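Side-chain contacts in polyphosphate kinase (Porphyromonas gingivalis, PDB 2O8R), which probably catalyses the reversible, magnesium-dependent transfer of the terminal phosphate of ATP onto a growing chain of polyphosphate: residues S47-E50 against E51-V55; A86-E89 against T90-Q94. The protein carries 3 engineered substitutions. One frame throughout, in Å; residues are numbered along the deposited sequence.

In the fold
Contacts 1 and 2 are short stretches of two helices that follow each other in the chain, 35-63 and 83-112, and both belong to the N-terminal domain of the PPK1 fold. Residues 47-55 come first, residues 86-94 second, and their centres lie about 14 Å apart. Where the helices meet, Leu49 CD2 packs on Val91 CG1 at 3.7 Å and Phe52 CE2 on Ile87 CG2 at 3.7 Å, so the apolar side of each stretch is the partner of the other. Helix 13-29 packs against both. Contact 1 carries Asn48, a predicted ATP-binding residue; contact 2 holds no predicted site residue, and the Val91 side chain is about 10 Å from that of Asn48.

Contact 1. Residues S47-E50 against E51-V55; sequences SNLE and EFYTV
Within the long helix 35-63 of the N-terminal domain, Leu49 and Tyr53 meet one turn apart, next to Asn48, a predicted ATP-binding residue. Leu49 and Tyr53 run side by side in the same direction: Leu49 CD1 rests 3.7 Å from Tyr53 CE1, and the Leu49 carbonyl oxygen lies at the ring edge, in its plane. The same oxygen accepts the Tyr53 N-H at 3.1 Å. Leucine suits this buried place: its CD1 serves both aromatic rings, also approaching Phe52 CD2 obliquely at 4.1 Å, while the other branch is left to helix 83-112. On another side, Glu50 and Thr54 meet through Glu50 OE2 and Thr54 CG2, 3.6 Å apart. With CG anti to the backbone N (chi1 -179°) and a bend at chi2, Glu50 carries its carboxylate to Lys233 and Arg268, which form salt bridges with OE1, and to Ser235, hydrogen-bonded to OE2; these partners would probably favour its ionised form. Asn48 ND2 is hydrogen-bonded to Asn21 OD1 of helix 13-29, whose Trp17 stacks on Phe52. The Leu49-Tyr53 side faces helix 83-112, and Arg268, on strand 268-272, makes a cation-pi contact with Tyr53.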
loop_
_atom_site.group_PDB
_atom_site.type_symbol
_atom_site.label_atom_id
_atom_site.label_comp_id
_atom_site.label_asym_id
_atom_site.label_seq_id
_atom_site.Cartn_x
_atom_site.Cartn_y
_atom_site.Cartn_z
ATOM N N SER A 47 -4.112 -11.141 -16.988
ATOM C CA SER A 47 -4.279 -11.363 -15.535
ATOM C C SER A 47 -5.313 -12.435 -15.194
ATOM O O SER A 47 -5.137 -13.179 -14.228
ATOM C CB SER A 47 -4.599 -10.065 -14.778
ATOM O OG SER A 47 -5.404 -9.212 -15.560
ATOM N N ASN A 48 -6.384 -12.507 -15.989
ATOM C CA ASN A 48 -7.387 -13.564 -15.849
ATOM C C ASN A 48 -6.818 -14.939 -16.109
ATOM O O ASN A 48 -7.127 -15.871 -15.391
ATOM C CB ASN A 48 -8.564 -13.354 -16.800
ATOM C CG ASN A 48 -9.306 -12.086 -16.529
ATOM O OD1 ASN A 48 -9.153 -11.470 -15.466
ATOM N ND2 ASN A 48 -10.115 -11.674 -17.490
ATOM N N LEU A 49 -5.999 -15.059 -17.151
ATOM C CA LEU A 49 -5.404 -16.333 -17.518
ATOM C C LEU A 49 -4.332 -16.730 -16.504
ATOM O O LEU A 49 -3.994 -17.902 -16.354
ATOM C CB LEU A 49 -4.821 -16.256 -18.922
ATOM C CG LEU A 49 -4.335 -17.570 -19.526
ATOM C CD1 LEU A 49 -5.454 -18.601 -19.497
ATOM C CD2 LEU A 49 -3.812 -17.366 -20.939
ATOM N N GLU A 50 -3.814 -15.747 -15.785
ATOM C CA GLU A 50 -2.856 -16.032 -14.735
ATOM C C GLU A 50 -3.582 -16.677 -13.564
ATOM O O GLU A 50 -3.115 -17.666 -13.006
ATOM C CB GLU A 50 -2.139 -14.752 -14.313
ATOM C CG GLU A 50 -1.085 -14.937 -13.237
ATOM C CD GLU A 50 0.120 -15.733 -13.703
ATOM O OE1 GLU A 50 0.668 -15.449 -14.793
ATOM O OE2 GLU A 50 0.527 -16.645 -12.960
ATOM N N GLU A 51 -4.740 -16.118 -13.223
ATOM C CA GLU A 51 -5.583 -16.606 -12.135
ATOM C C GLU A 51 -6.117 -18.009 -12.432
ATOM O O GLU A 51 -6.038 -18.901 -11.592
ATOM C CB GLU A 51 -6.734 -15.619 -11.896
ATOM C CG GLU A 51 -7.714 -16.001 -10.793
ATOM C CD GLU A 51 -7.186 -15.731 -9.392
ATOM O OE1 GLU A 51 -6.208 -14.967 -9.239
ATOM O OE2 GLU A 51 -7.761 -16.283 -8.431
ATOM N N PHE A 52 -6.638 -18.187 -13.641
ATOM C CA PHE A 52 -7.076 -19.473 -14.155
ATOM C C PHE A 52 -5.985 -20.514 -14.017
ATOM O O PHE A 52 -6.234 -21.612 -13.535
ATOM C CB PHE A 52 -7.447 -19.333 -15.624
ATOM C CG PHE A 52 -8.098 -20.554 -16.225
ATOM C CD1 PHE A 52 -9.425 -20.864 -15.946
ATOM C CD2 PHE A 52 -7.393 -21.367 -17.114
ATOM C CE1 PHE A 52 -10.039 -21.967 -16.536
ATOM C CE2 PHE A 52 -7.994 -22.473 -17.705
ATOM C CZ PHE A 52 -9.325 -22.772 -17.417
ATOM N N TYR A 53 -4.773 -20.180 -14.438
ATOM C CA TYR A 53 -3.681 -21.129 -14.303
ATOM C C TYR A 53 -3.398 -21.499 -12.840
ATOM O O TYR A 53 -3.337 -22.683 -12.514
ATOM C CB TYR A 53 -2.426 -20.655 -15.043
ATOM C CG TYR A 53 -2.308 -21.241 -16.433
ATOM C CD1 TYR A 53 -2.985 -20.677 -17.511
ATOM C CD2 TYR A 53 -1.540 -22.378 -16.667
ATOM C CE1 TYR A 53 -2.887 -21.216 -18.791
ATOM C CE2 TYR A 53 -1.440 -22.924 -17.945
ATOM C CZ TYR A 53 -2.113 -22.331 -18.999
ATOM O OH TYR A 53 -2.023 -22.871 -20.254
ATOM N N THR A 54 -3.287 -20.511 -11.949
ATOM C CA THR A 54 -2.845 -20.820 -10.577
ATOM C C THR A 54 -3.862 -21.534 -9.690
ATOM O O THR A 54 -3.476 -22.149 -8.698
ATOM C CB THR A 54 -2.265 -19.604 -9.803
ATOM O OG1 THR A 54 -3.324 -18.808 -9.265
ATOM C CG2 THR A 54 -1.368 -18.762 -10.685
ATOM N N VAL A 55 -5.147 -21.464 -10.037
ATOM C CA VAL A 55 -6.168 -22.165 -9.244
ATOM C C VAL A 55 -6.855 -23.323 -9.989
ATOM O O VAL A 55 -7.188 -24.358 -9.401
ATOM C CB VAL A 55 -7.230 -21.199 -8.610
ATOM C CG1 VAL A 55 -6.785 -19.743 -8.703
ATOM C CG2 VAL A 55 -8.599 -21.381 -9.231
#

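Contact 2. Residues A86-E89 against T90-Q94; sequences AIRE and TVIRQ
In Ile87 the CG2 branch stands opposite the backbone N, while in Val91 it is CG1 that is anti to the backbone N (chi1 176°), which puts CG2 beside that nitrogen; the two CG2 methyls, one helical turn apart, thereby meet at 3.9 Å. The side chains run alongside each other, and the Ile87 carbonyl oxygen accepts the Val91 N-H at 2.8 Å. Two beta-branched residues suit this buried side, where they give compact apolar surface toward helix 35-63. On a different side of the turn, the extended Arg88 chain (chi2 -176°, chi3 -176°) slants across Ile92. Ile92 CD1 lies 3.8 Å from Arg88 CG and 3.9 Å from Arg88 NE, approaching the guanidinium obliquely. Arginine combines an aliphatic stem that can pack on isoleucine with a polar end for the backbone: NH2 bonds the Ala294 carbonyl, and both side chains touch Ile295 on strand 294-297. Arg93 NH2 forms a salt bridge with Glu22 of helix 13-29. The chemistry is thus divided round the helix: hydrocarbon joins it to helix 35-63, toward strand 294-297 a hydrophobic contact is combined with a cationic hydrogen-bond donor, and toward helix 13-29 Arg93 adds an ion pair.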
loop_
_atom_site.group_PDB
_atom_site.type_symbol
_atom_site.label_atom_id
_atom_site.label_comp_id
_atom_site.label_asym_id
_atom_site.label_seq_id
_atom_site.Cartn_x
_atom_site.Cartn_y
_atom_site.Cartn_z
ATOM N N ALA A 86 -7.200 -29.890 -23.621
ATOM C CA ALA A 86 -8.141 -28.976 -24.256
ATOM C C ALA A 86 -7.839 -27.529 -23.895
ATOM O O ALA A 86 -7.840 -26.656 -24.768
ATOM C CB ALA A 86 -9.566 -29.332 -23.884
ATOM N N ILE A 87 -7.582 -27.284 -22.612
ATOM C CA ILE A 87 -7.183 -25.958 -22.146
ATOM C C ILE A 87 -5.967 -25.471 -22.927
ATOM O O ILE A 87 -5.999 -24.411 -23.551
ATOM C CB ILE A 87 -6.848 -25.951 -20.631
ATOM C CG1 ILE A 87 -8.095 -26.231 -19.800
ATOM C CG2 ILE A 87 -6.229 -24.610 -20.203
ATOM C CD1 ILE A 87 -7.784 -26.615 -18.388
ATOM N N ARG A 88 -4.914 -26.276 -22.908
ATOM C CA ARG A 88 -3.652 -25.937 -23.539
ATOM C C ARG A 88 -3.827 -25.608 -25.018
ATOM O O ARG A 88 -3.268 -24.630 -25.520
ATOM C CB ARG A 88 -2.674 -27.094 -23.368
ATOM C CG ARG A 88 -1.415 -26.945 -24.166
ATOM C CD ARG A 88 -0.506 -28.154 -24.045
ATOM N NE ARG A 88 0.733 -27.904 -24.765
ATOM C CZ ARG A 88 1.844 -27.448 -24.201
ATOM N NH1 ARG A 88 1.888 -27.215 -22.895
ATOM N NH2 ARG A 88 2.917 -27.234 -24.946
ATOM N N GLU A 89 -4.625 -26.420 -25.702
ATOM C CA GLU A 89 -4.865 -26.224 -27.118
ATOM C C GLU A 89 -5.525 -24.888 -27.342
ATOM O O GLU A 89 -5.124 -24.135 -28.222
ATOM C CB GLU A 89 -5.713 -27.356 -27.689
ATOM C CG GLU A 89 -4.904 -28.609 -28.007
ATOM C CD GLU A 89 -5.707 -29.673 -28.734
ATOM O OE1 GLU A 89 -6.860 -29.397 -29.144
ATOM O OE2 GLU A 89 -5.175 -30.793 -28.897
ATOM N N THR A 90 -6.518 -24.589 -26.510
ATOM C CA THR A 90 -7.257 -23.341 -26.613
ATOM C C THR A 90 -6.368 -22.155 -26.298
ATOM O O THR A 90 -6.378 -21.169 -27.039
ATOM C CB THR A 90 -8.517 -23.356 -25.727
ATOM O OG1 THR A 90 -9.543 -24.075 -26.411
ATOM C CG2 THR A 90 -9.029 -21.943 -25.449
ATOM N N VAL A 91 -5.578 -22.266 -25.228
ATOM C CA VAL A 91 -4.717 -21.160 -24.806
ATOM C C VAL A 91 -3.693 -20.832 -25.881
ATOM O O VAL A 91 -3.498 -19.671 -26.212
ATOM C CB VAL A 91 -4.031 -21.421 -23.454
ATOM C CG1 VAL A 91 -3.077 -20.291 -23.121
ATOM C CG2 VAL A 91 -5.068 -21.539 -22.353
ATOM N N ILE A 92 -3.084 -21.859 -26.463
ATOM C CA ILE A 92 -2.101 -21.661 -27.530
ATOM C C ILE A 92 -2.701 -20.885 -28.696
ATOM O O ILE A 92 -2.047 -20.019 -29.284
ATOM C CB ILE A 92 -1.475 -23.003 -27.987
ATOM C CG1 ILE A 92 -0.496 -23.515 -26.922
ATOM C CG2 ILE A 92 -0.760 -22.853 -29.318
ATOM C CD1 ILE A 92 -0.047 -24.946 -27.123
ATOM N N ARG A 93 -3.965 -21.171 -28.989
ATOM C CA ARG A 93 -4.689 -20.484 -30.047
ATOM C C ARG A 93 -4.953 -19.015 -29.682
ATOM O O ARG A 93 -4.729 -18.113 -30.492
ATOM C CB ARG A 93 -5.991 -21.229 -30.373
ATOM C CG ARG A 93 -6.684 -20.737 -31.633
ATOM C CD ARG A 93 -8.105 -21.267 -31.782
ATOM N NE ARG A 93 -8.925 -21.065 -30.584
ATOM C CZ ARG A 93 -9.553 -19.934 -30.258
ATOM N NH1 ARG A 93 -9.469 -18.854 -31.027
ATOM N NH2 ARG A 93 -10.271 -19.885 -29.148
ATOM N N GLN A 94 -5.399 -18.785 -28.451
ATOM C CA GLN A 94 -5.726 -17.438 -27.982
ATOM C C GLN A 94 -4.479 -16.576 -27.918
ATOM O O GLN A 94 -4.504 -15.382 -28.232
ATOM C CB GLN A 94 -6.393 -17.507 -26.612
ATOM C CG GLN A 94 -7.744 -18.177 -26.661
ATOM C CD GLN A 94 -8.498 -18.108 -25.360
ATOM O OE1 GLN A 94 -7.912 -18.128 -24.275
ATOM N NE2 GLN A 94 -9.821 -18.035 -25.460
#